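PDB 1VM7: ribokinase from Thermotoga maritima, which probably phosphorylates D-ribose at O-5 with ATP and magnesium, yielding the D-ribose 5-phosphate used in nucleotide and amino acid synthesis and the pentose phosphate pathway. Local coordinates for residues 299-302 / 303-307; 208-211 / 212-215; 155-158 / 159-163. All coordinates share one frame; numbering follows the deposited sequence.

How the interactions relate
All three contacts are local, each made within a helix or at its end in this PfkB-family kinase, and together they illustrate how oppositely charged side chains three or four residues apart can meet along a helix surface. Along the chain interaction 3 (helix 152-161) comes first, then interaction 2 (helix 208-217), then interaction 1 (helix 301-309, near the C-terminus). Interactions 2 and 3 lie on helices that pack on strands of the same nine-stranded sheet, their centres about 23 Å apart. Interaction 1 is about 32 Å from either, centre to centre, against helix 274-288. No two of them touch; they are separate local contacts on three different helices.

Interaction 1. Residues 299-302 / 303-307; sequences PARE and EVEAF
Arg301 and Glu305 are brought together by bends in both side chains: Arg301 sends CG away from its own amide nitrogen (chi1 -178°) and then turns at chi2, while Glu305 folds at its own chi2 (-70°), and the two cross one helical turn apart. NE of Arg301 donates to OE2 of Glu305 at 2.9 Å, a salt bridge in which the carboxylate oxygen lies near the guanidinium plane and is approached on its anti side. The two other guanidinium nitrogens have further partners: NH2 pairs with Glu270 and NH1 bonds to the carbonyl O of Ile64, which limits rotation of the group and ties the helix start to neighbouring parts of the fold.

Glu303, with an extended chain beyond CG, reaches back to the helix start, where its OE1 accepts a nearly straight bond from Ala300 N at 3.0 Å through the anti lone pair. Ala300 is the N-cap of helix 301-309, and this return from the third residue after it satisfies the backbone N-H at the cap. The other carboxylate oxygen, OE2, is held by Arg291, predicted to belong to the potassium site, so Glu303 links the helix start to that region. Inside the first turn, Val304 N bonds to Ala300 O at 3.2 Å and Glu305 N to Arg301 O at 3.0 Å. On the buried side, CG2 of Val304 meets CG of Pro299 at 3.7 Å; Pro299 also touches Ile287 and Val304 touches Phe280, both on helix 274-288.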
ATOM      1  N   PRO A 299     -13.904  22.862   3.263  1.00 33.05           N
ATOM      2  CA  PRO A 299     -15.101  23.322   3.908  1.00 33.40           C
ATOM      3  C   PRO A 299     -16.377  23.263   3.027  1.00 33.40           C
ATOM      4  O   PRO A 299     -16.339  23.178   1.805  1.00 33.17           O
ATOM      5  CB  PRO A 299     -14.766  24.778   4.269  1.00 33.37           C
ATOM      6  CG  PRO A 299     -13.873  25.176   3.218  1.00 32.97           C
ATOM      7  CD  PRO A 299     -13.014  23.990   2.957  1.00 32.27           C
ATOM      8  N   ALA A 300     -17.508  23.277   3.688  1.00 34.15           N
ATOM      9  CA  ALA A 300     -18.766  23.426   2.993  1.00 34.73           C
ATOM     10  C   ALA A 300     -18.978  24.930   2.728  1.00 34.92           C
ATOM     11  O   ALA A 300     -18.430  25.787   3.434  1.00 34.72           O
ATOM     12  CB  ALA A 300     -19.901  22.853   3.830  1.00 34.92           C
ATOM     13  N   ARG A 301     -19.747  25.228   1.687  1.00 34.75           N
ATOM     14  CA  ARG A 301     -20.022  26.589   1.278  1.00 34.62           C
ATOM     15  C   ARG A 301     -20.442  27.495   2.445  1.00 34.71           C
ATOM     16  O   ARG A 301     -19.936  28.596   2.588  1.00 34.70           O
ATOM     17  CB  ARG A 301     -21.112  26.592   0.200  1.00 34.51           C
ATOM     18  CG  ARG A 301     -21.451  27.975  -0.328  1.00 33.42           C
ATOM     19  CD  ARG A 301     -20.187  28.776  -0.650  1.00 32.50           C
ATOM     20  NE  ARG A 301     -20.546  29.983  -1.374  1.00 33.39           N
ATOM     21  CZ  ARG A 301     -20.717  30.062  -2.687  1.00 32.56           C
ATOM     22  NH1 ARG A 301     -20.563  29.000  -3.451  1.00 33.07           N
ATOM     23  NH2 ARG A 301     -21.047  31.222  -3.229  1.00 31.90           N
ATOM     24  N   GLU A 302     -21.348  27.017   3.287  1.00 34.60           N
ATOM     25  CA  GLU A 302     -21.773  27.781   4.455  1.00 35.00           C
ATOM     26  C   GLU A 302     -20.598  28.143   5.373  1.00 34.32           C
ATOM     27  O   GLU A 302     -20.553  29.244   5.918  1.00 33.46           O
ATOM     28  CB  GLU A 302     -22.899  27.059   5.225  1.00 35.58           C
ATOM     29  CG  GLU A 302     -22.588  25.592   5.617  1.00 38.47           C
ATOM     30  CD  GLU A 302     -23.164  24.501   4.661  1.00 41.77           C
ATOM     31  OE1 GLU A 302     -22.839  24.498   3.430  1.00 40.96           O
ATOM     32  OE2 GLU A 302     -23.913  23.616   5.174  1.00 42.38           O
ATOM     33  N   GLU A 303     -19.626  27.244   5.506  1.00 33.68           N
ATOM     34  CA  GLU A 303     -18.463  27.551   6.312  1.00 33.52           C
ATOM     35  C   GLU A 303     -17.676  28.715   5.708  1.00 32.86           C
ATOM     36  O   GLU A 303     -17.320  29.627   6.445  1.00 31.93           O
ATOM     37  CB  GLU A 303     -17.646  26.289   6.560  1.00 33.42           C
ATOM     38  CG  GLU A 303     -18.466  25.321   7.426  1.00 35.69           C
ATOM     39  CD  GLU A 303     -17.792  23.998   7.659  1.00 38.34           C
ATOM     40  OE1 GLU A 303     -17.513  23.287   6.664  1.00 38.86           O
ATOM     41  OE2 GLU A 303     -17.567  23.666   8.849  1.00 40.34           O
ATOM     42  N   VAL A 304     -17.461  28.681   4.390  1.00 32.36           N
ATOM     43  CA  VAL A 304     -16.718  29.719   3.674  1.00 32.71           C
ATOM     44  C   VAL A 304     -17.435  31.065   3.826  1.00 32.66           C
ATOM     45  O   VAL A 304     -16.808  32.083   4.081  1.00 33.17           O
ATOM     46  CB  VAL A 304     -16.541  29.371   2.172  1.00 32.63           C
ATOM     47  CG1 VAL A 304     -15.660  30.426   1.485  1.00 33.21           C
ATOM     48  CG2 VAL A 304     -15.925  27.946   1.998  1.00 32.60           C
ATOM     49  N   GLU A 305     -18.754  31.059   3.711  1.00 32.79           N
ATOM     50  CA  GLU A 305     -19.546  32.289   3.872  1.00 33.16           C
ATOM     51  C   GLU A 305     -19.497  32.841   5.303  1.00 33.34           C
ATOM     52  O   GLU A 305     -19.410  34.053   5.499  1.00 32.86           O
ATOM     53  CB  GLU A 305     -21.025  32.073   3.465  1.00 33.06           C
ATOM     54  CG  GLU A 305     -21.255  31.677   1.985  1.00 34.40           C
ATOM     55  CD  GLU A 305     -20.960  32.812   1.010  1.00 34.30           C
ATOM     56  OE1 GLU A 305     -21.315  33.955   1.303  1.00 37.19           O
ATOM     57  OE2 GLU A 305     -20.376  32.573  -0.056  1.00 35.27           O
ATOM     58  N   ALA A 306     -19.566  31.955   6.291  1.00 33.82           N
ATOM     59  CA  ALA A 306     -19.471  32.360   7.696  1.00 34.39           C
ATOM     60  C   ALA A 306     -18.097  32.948   8.007  1.00 34.64           C
ATOM     61  O   ALA A 306     -17.977  33.845   8.828  1.00 34.78           O
ATOM     62  CB  ALA A 306     -19.796  31.178   8.620  1.00 34.26           C
ATOM     63  N   PHE A 307     -17.071  32.454   7.321  1.00 34.91           N
ATOM     64  CA  PHE A 307     -15.738  32.981   7.491  1.00 35.45           C
ATOM     65  C   PHE A 307     -15.657  34.453   7.045  1.00 35.49           C
ATOM     66  O   PHE A 307     -15.204  35.323   7.792  1.00 35.56           O
ATOM     67  CB  PHE A 307     -14.750  32.122   6.706  1.00 35.34           C
ATOM     68  CG  PHE A 307     -13.353  32.322   7.125  1.00 35.44           C
ATOM     69  CD1 PHE A 307     -12.931  31.860   8.362  1.00 35.54           C
ATOM     70  CD2 PHE A 307     -12.455  32.985   6.305  1.00 36.32           C
ATOM     71  CE1 PHE A 307     -11.631  32.038   8.768  1.00 36.81           C
ATOM     72  CE2 PHE A 307     -11.155  33.180   6.700  1.00 36.17           C
ATOM     73  CZ  PHE A 307     -10.735  32.707   7.937  1.00 37.09           C
TER

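Interaction 2. Residues 208-211 / 212-215; sequences VEKA and AEKF
Lys210 and Glu213, three residues apart, join their charged ends on the outer side of helix 208-217. NZ of Lys210 lies 2.9 Å from OE1 of Glu213, a salt bridge whose hydrogen bond is weak; the lysine CE is almost as near that oxygen as NZ is. Lys210 gets there by bending at chi2 and again at chi3 (-87°), whereas the glutamate stays extended beyond CG and crosses it obliquely.

Four carbonyls of the first turn are each satisfied by an amide four residues on, the i to i+4 pattern of an alpha helix. Ala212 N donates to Val208 O at 3.0 Å, and Glu213 N reaches Glu209 O at the same length. Lys214 N bonds to Lys210 O at 3.1 Å with a more bent N-H...O angle of 146°, and Phe215 N takes Ala211 O at 3.0 Å. At the start of the helix, the amide of Lys210 is met by the hydroxyl of Thr207.

This helix belongs to the layer flanking the main sheet of the PfkB fold: Ala212 rests on Val223 and Val235, and Val208 on Val225 and Leu233. The ring of Phe215 brings CD2 to 3.3 Å from Ala211 O, and the same ring meets that of Phe202 edge-to-face and touches Leu197, both residues of helix 191-202.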
ATOM      1  N   VAL A 208       9.584  35.864  -7.488  1.00 32.47           N
ATOM      2  CA  VAL A 208       8.301  35.345  -7.820  1.00 31.69           C
ATOM      3  C   VAL A 208       7.568  36.277  -8.797  1.00 31.60           C
ATOM      4  O   VAL A 208       6.951  35.811  -9.756  1.00 31.40           O
ATOM      5  CB  VAL A 208       7.536  35.118  -6.536  1.00 31.34           C
ATOM      6  CG1 VAL A 208       6.068  35.030  -6.807  1.00 32.22           C
ATOM      7  CG2 VAL A 208       8.062  33.855  -5.851  1.00 31.39           C
ATOM      8  N   GLU A 209       7.642  37.576  -8.549  1.00 31.35           N
ATOM      9  CA  GLU A 209       6.992  38.567  -9.399  1.00 31.87           C
ATOM     10  C   GLU A 209       7.573  38.567 -10.814  1.00 31.71           C
ATOM     11  O   GLU A 209       6.831  38.671 -11.794  1.00 31.12           O
ATOM     12  CB  GLU A 209       7.149  39.970  -8.795  1.00 32.31           C
ATOM     13  CG  GLU A 209       6.551  40.116  -7.374  1.00 33.63           C
ATOM     14  CD  GLU A 209       7.590  39.932  -6.277  1.00 35.17           C
ATOM     15  OE1 GLU A 209       8.107  38.801  -6.120  1.00 34.92           O
ATOM     16  OE2 GLU A 209       7.913  40.941  -5.601  1.00 37.65           O
ATOM     17  N   LYS A 210       8.900  38.456 -10.912  1.00 31.37           N
ATOM     18  CA  LYS A 210       9.575  38.467 -12.213  1.00 31.33           C
ATOM     19  C   LYS A 210       9.256  37.240 -13.036  1.00 30.81           C
ATOM     20  O   LYS A 210       9.165  37.338 -14.253  1.00 30.16           O
ATOM     21  CB  LYS A 210      11.092  38.598 -12.050  1.00 31.59           C
ATOM     22  CG  LYS A 210      11.853  38.856 -13.334  1.00 31.68           C
ATOM     23  CD  LYS A 210      11.882  40.357 -13.691  1.00 32.97           C
ATOM     24  CE  LYS A 210      10.640  40.743 -14.502  1.00 32.39           C
ATOM     25  NZ  LYS A 210      10.844  42.139 -14.923  1.00 30.98           N
ATOM     26  N   ALA A 211       9.117  36.092 -12.371  1.00 30.89           N
ATOM     27  CA  ALA A 211       8.782  34.836 -13.038  1.00 30.60           C
ATOM     28  C   ALA A 211       7.347  34.894 -13.576  1.00 31.36           C
ATOM     29  O   ALA A 211       7.062  34.497 -14.725  1.00 30.87           O
ATOM     30  CB  ALA A 211       8.903  33.667 -12.073  1.00 30.69           C
ATOM     31  N   ALA A 212       6.436  35.358 -12.714  1.00 31.35           N
ATOM     32  CA  ALA A 212       5.048  35.485 -13.077  1.00 31.34           C
ATOM     33  C   ALA A 212       4.932  36.364 -14.311  1.00 31.92           C
ATOM     34  O   ALA A 212       4.156  36.036 -15.224  1.00 31.47           O
ATOM     35  CB  ALA A 212       4.249  36.051 -11.947  1.00 31.71           C
ATOM     36  N   GLU A 213       5.710  37.450 -14.339  1.00 32.08           N
ATOM     37  CA  GLU A 213       5.737  38.350 -15.479  1.00 32.89           C
ATOM     38  C   GLU A 213       6.179  37.656 -16.744  1.00 32.95           C
ATOM     39  O   GLU A 213       5.627  37.903 -17.804  1.00 33.31           O
ATOM     40  CB  GLU A 213       6.661  39.519 -15.232  1.00 32.74           C
ATOM     41  CG  GLU A 213       6.014  40.695 -14.531  1.00 33.94           C
ATOM     42  CD  GLU A 213       6.801  41.987 -14.771  1.00 33.87           C
ATOM     43  OE1 GLU A 213       7.961  41.911 -15.247  1.00 35.66           O
ATOM     44  OE2 GLU A 213       6.250  43.084 -14.518  1.00 37.22           O
ATOM     45  N   LYS A 214       7.192  36.806 -16.645  1.00 33.08           N
ATOM     46  CA  LYS A 214       7.671  36.110 -17.831  1.00 33.03           C
ATOM     47  C   LYS A 214       6.645  35.160 -18.357  1.00 32.68           C
ATOM     48  O   LYS A 214       6.542  34.980 -19.556  1.00 31.91           O
ATOM     49  CB  LYS A 214       8.969  35.384 -17.573  1.00 33.26           C
ATOM     50  CG  LYS A 214      10.045  36.352 -17.368  1.00 32.39           C
ATOM     51  CD  LYS A 214      11.400  35.767 -17.124  1.00 33.75           C
ATOM     52  CE  LYS A 214      12.377  36.893 -17.061  1.00 32.01           C
ATOM     53  NZ  LYS A 214      12.251  37.801 -18.277  1.00 34.82           N
ATOM     54  N   PHE A 215       5.877  34.540 -17.471  1.00 32.86           N
ATOM     55  CA  PHE A 215       4.816  33.676 -17.941  1.00 33.20           C
ATOM     56  C   PHE A 215       3.759  34.454 -18.727  1.00 33.14           C
ATOM     57  O   PHE A 215       3.271  33.985 -19.756  1.00 32.14           O
ATOM     58  CB  PHE A 215       4.206  32.882 -16.798  1.00 33.60           C
ATOM     59  CG  PHE A 215       5.013  31.686 -16.446  1.00 33.28           C
ATOM     60  CD1 PHE A 215       5.185  30.666 -17.388  1.00 34.25           C
ATOM     61  CD2 PHE A 215       5.634  31.581 -15.215  1.00 33.87           C
ATOM     62  CE1 PHE A 215       5.945  29.551 -17.103  1.00 35.28           C
ATOM     63  CE2 PHE A 215       6.407  30.459 -14.915  1.00 35.61           C
ATOM     64  CZ  PHE A 215       6.560  29.437 -15.865  1.00 35.28           C
TER

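Interaction 3. Residues 155-158 / 159-163; sequences TLEC and AKRFN
Ala159 opens the second half of helix 152-161 by donating its amide to Thr155 O at 3.0 Å, while its methyl group lies against the carbonyls of the preceding turn. Next along the chain, Lys160 bonds through N to Leu156 O and lays its CG 3.9 Å from CD1 of Leu156, the two side chains crossing. Its CD passes OE1 of Glu157, but NZ remains 4.5 Å from that oxygen, too far for a salt bridge, and forms instead a long, weak ion pair with Glu179.

Arg161 carries the main polar contact. Its chain runs extended from CG to NE, and both NE and NH2 turn their hydrogens on the single oxygen OE2 of Glu157, at 3.0 and 3.1 Å respectively. The carboxylate, placed by CG anti to the backbone N (chi1 -168°) and a bend at chi2, stands steeply to the guanidinium, their planes 79° apart: OE2 lies near the guanidinium plane, yet NE comes to it from above the carboxylate plane, whereas NH2 uses the anti lone pair. Replacing Glu157 by an alanine would probably leave the guanidinium without this two-nitrogen grip and freer to turn.

Phe162 follows, the first residue to leave helical geometry; its N still bonds to Cys158 O at 2.9 Å, closing the last turn. The helix is the crossover of the beta-alpha-beta unit between strands 143-146 and 165-168. Cys158 and Phe162 pack on Leu144, Ala159 touches Leu146 and Val166, and helix 135-138 lies alongside, with Trp135 in a cation-pi contact with Arg161 and Leu138 against Phe162.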
ATOM      1  N   THR A 155      -3.455  16.826 -20.704  1.00 31.44           N
ATOM      2  CA  THR A 155      -3.556  18.143 -20.110  1.00 31.21           C
ATOM      3  C   THR A 155      -3.352  19.193 -21.191  1.00 30.94           C
ATOM      4  O   THR A 155      -4.163  20.094 -21.343  1.00 31.23           O
ATOM      5  CB  THR A 155      -2.508  18.305 -18.988  1.00 31.27           C
ATOM      6  OG1 THR A 155      -2.826  17.398 -17.942  1.00 30.88           O
ATOM      7  CG2 THR A 155      -2.473  19.733 -18.421  1.00 31.88           C
ATOM      8  N   LEU A 156      -2.279  19.060 -21.951  1.00 30.30           N
ATOM      9  CA  LEU A 156      -1.970  20.025 -22.975  1.00 30.70           C
ATOM     10  C   LEU A 156      -3.090  20.135 -24.030  1.00 31.18           C
ATOM     11  O   LEU A 156      -3.499  21.228 -24.422  1.00 30.48           O
ATOM     12  CB  LEU A 156      -0.652  19.650 -23.645  1.00 30.56           C
ATOM     13  CG  LEU A 156      -0.232  20.475 -24.853  1.00 30.24           C
ATOM     14  CD1 LEU A 156      -0.223  21.975 -24.537  1.00 29.59           C
ATOM     15  CD2 LEU A 156       1.138  19.991 -25.312  1.00 30.04           C
ATOM     16  N   GLU A 157      -3.571  18.991 -24.491  1.00 31.98           N
ATOM     17  CA  GLU A 157      -4.575  18.978 -25.531  1.00 32.67           C
ATOM     18  C   GLU A 157      -5.852  19.643 -25.040  1.00 32.95           C
ATOM     19  O   GLU A 157      -6.473  20.375 -25.792  1.00 32.92           O
ATOM     20  CB  GLU A 157      -4.840  17.546 -26.019  1.00 33.44           C
ATOM     21  CG  GLU A 157      -5.670  17.452 -27.295  1.00 34.02           C
ATOM     22  CD  GLU A 157      -4.958  18.007 -28.518  1.00 36.74           C
ATOM     23  OE1 GLU A 157      -3.881  18.654 -28.389  1.00 37.89           O
ATOM     24  OE2 GLU A 157      -5.484  17.796 -29.627  1.00 39.17           O
ATOM     25  N   CYS A 158      -6.232  19.394 -23.784  1.00 33.51           N
ATOM     26  CA  CYS A 158      -7.386  20.070 -23.168  1.00 33.96           C
ATOM     27  C   CYS A 158      -7.239  21.583 -23.122  1.00 33.89           C
ATOM     28  O   CYS A 158      -8.158  22.299 -23.472  1.00 33.48           O
ATOM     29  CB  CYS A 158      -7.598  19.564 -21.744  1.00 34.70           C
ATOM     30  SG  CYS A 158      -8.363  17.981 -21.722  1.00 36.15           S
ATOM     31  N   ALA A 159      -6.086  22.054 -22.648  1.00 34.20           N
ATOM     32  CA  ALA A 159      -5.810  23.487 -22.579  1.00 34.01           C
ATOM     33  C   ALA A 159      -5.810  24.119 -23.972  1.00 34.10           C
ATOM     34  O   ALA A 159      -6.299  25.249 -24.161  1.00 33.46           O
ATOM     35  CB  ALA A 159      -4.472  23.734 -21.869  1.00 33.96           C
ATOM     36  N   LYS A 160      -5.287  23.379 -24.949  1.00 34.59           N
ATOM     37  CA  LYS A 160      -5.319  23.808 -26.352  1.00 35.19           C
ATOM     38  C   LYS A 160      -6.739  23.933 -26.891  1.00 34.93           C
ATOM     39  O   LYS A 160      -7.084  24.934 -27.529  1.00 34.92           O
ATOM     40  CB  LYS A 160      -4.555  22.828 -27.256  1.00 35.33           C
ATOM     41  CG  LYS A 160      -3.056  22.838 -27.102  1.00 36.66           C
ATOM     42  CD  LYS A 160      -2.379  22.012 -28.205  1.00 36.71           C
ATOM     43  CE  LYS A 160      -2.200  22.824 -29.445  1.00 38.54           C
ATOM     44  NZ  LYS A 160      -1.737  21.982 -30.587  1.00 40.90           N
ATOM     45  N   ARG A 161      -7.547  22.903 -26.678  1.00 34.60           N
ATOM     46  CA  ARG A 161      -8.848  22.860 -27.326  1.00 35.30           C
ATOM     47  C   ARG A 161      -9.966  23.590 -26.572  1.00 35.12           C
ATOM     48  O   ARG A 161     -10.983  23.944 -27.178  1.00 35.05           O
ATOM     49  CB  ARG A 161      -9.282  21.419 -27.560  1.00 35.78           C
ATOM     50  CG  ARG A 161      -8.392  20.658 -28.491  1.00 36.68           C
ATOM     51  CD  ARG A 161      -9.228  19.610 -29.189  1.00 40.67           C
ATOM     52  NE  ARG A 161      -8.441  18.455 -29.572  1.00 41.96           N
ATOM     53  CZ  ARG A 161      -8.929  17.418 -30.235  1.00 43.30           C
ATOM     54  NH1 ARG A 161     -10.221  17.387 -30.590  1.00 43.44           N
ATOM     55  NH2 ARG A 161      -8.117  16.404 -30.532  1.00 43.89           N
ATOM     56  N   PHE A 162      -9.799  23.788 -25.265  1.00 35.09           N
ATOM     57  CA  PHE A 162     -10.867  24.360 -24.462  1.00 34.88           C
ATOM     58  C   PHE A 162     -11.225  25.768 -24.885  1.00 35.38           C
ATOM     59  O   PHE A 162     -10.423  26.690 -24.829  1.00 35.61           O
ATOM     60  CB  PHE A 162     -10.548  24.347 -22.967  1.00 34.55           C
ATOM     61  CG  PHE A 162     -11.778  24.441 -22.090  1.00 33.66           C
ATOM     62  CD1 PHE A 162     -12.783  23.477 -22.169  1.00 33.71           C
ATOM     63  CD2 PHE A 162     -11.932  25.484 -21.194  1.00 33.31           C
ATOM     64  CE1 PHE A 162     -13.898  23.555 -21.377  1.00 32.39           C
ATOM     65  CE2 PHE A 162     -13.045  25.566 -20.393  1.00 31.50           C
ATOM     66  CZ  PHE A 162     -14.024  24.596 -20.481  1.00 33.74           C
ATOM     67  N   ASN A 163     -12.461  25.914 -25.334  1.00 36.40           N
ATOM     68  CA  ASN A 163     -13.064  27.230 -25.437  1.00 36.83           C
ATOM     69  C   ASN A 163     -13.710  27.515 -24.077  1.00 36.68           C
ATOM     70  O   ASN A 163     -14.800  27.031 -23.763  1.00 37.61           O
ATOM     71  CB  ASN A 163     -14.066  27.305 -26.585  1.00 37.27           C
ATOM     72  CG  ASN A 163     -14.393  28.726 -26.964  1.00 38.55           C
ATOM     73  OD1 ASN A 163     -13.677  29.658 -26.584  1.00 41.35           O
ATOM     74  ND2 ASN A 163     -15.482  28.910 -27.708  1.00 39.69           N
TER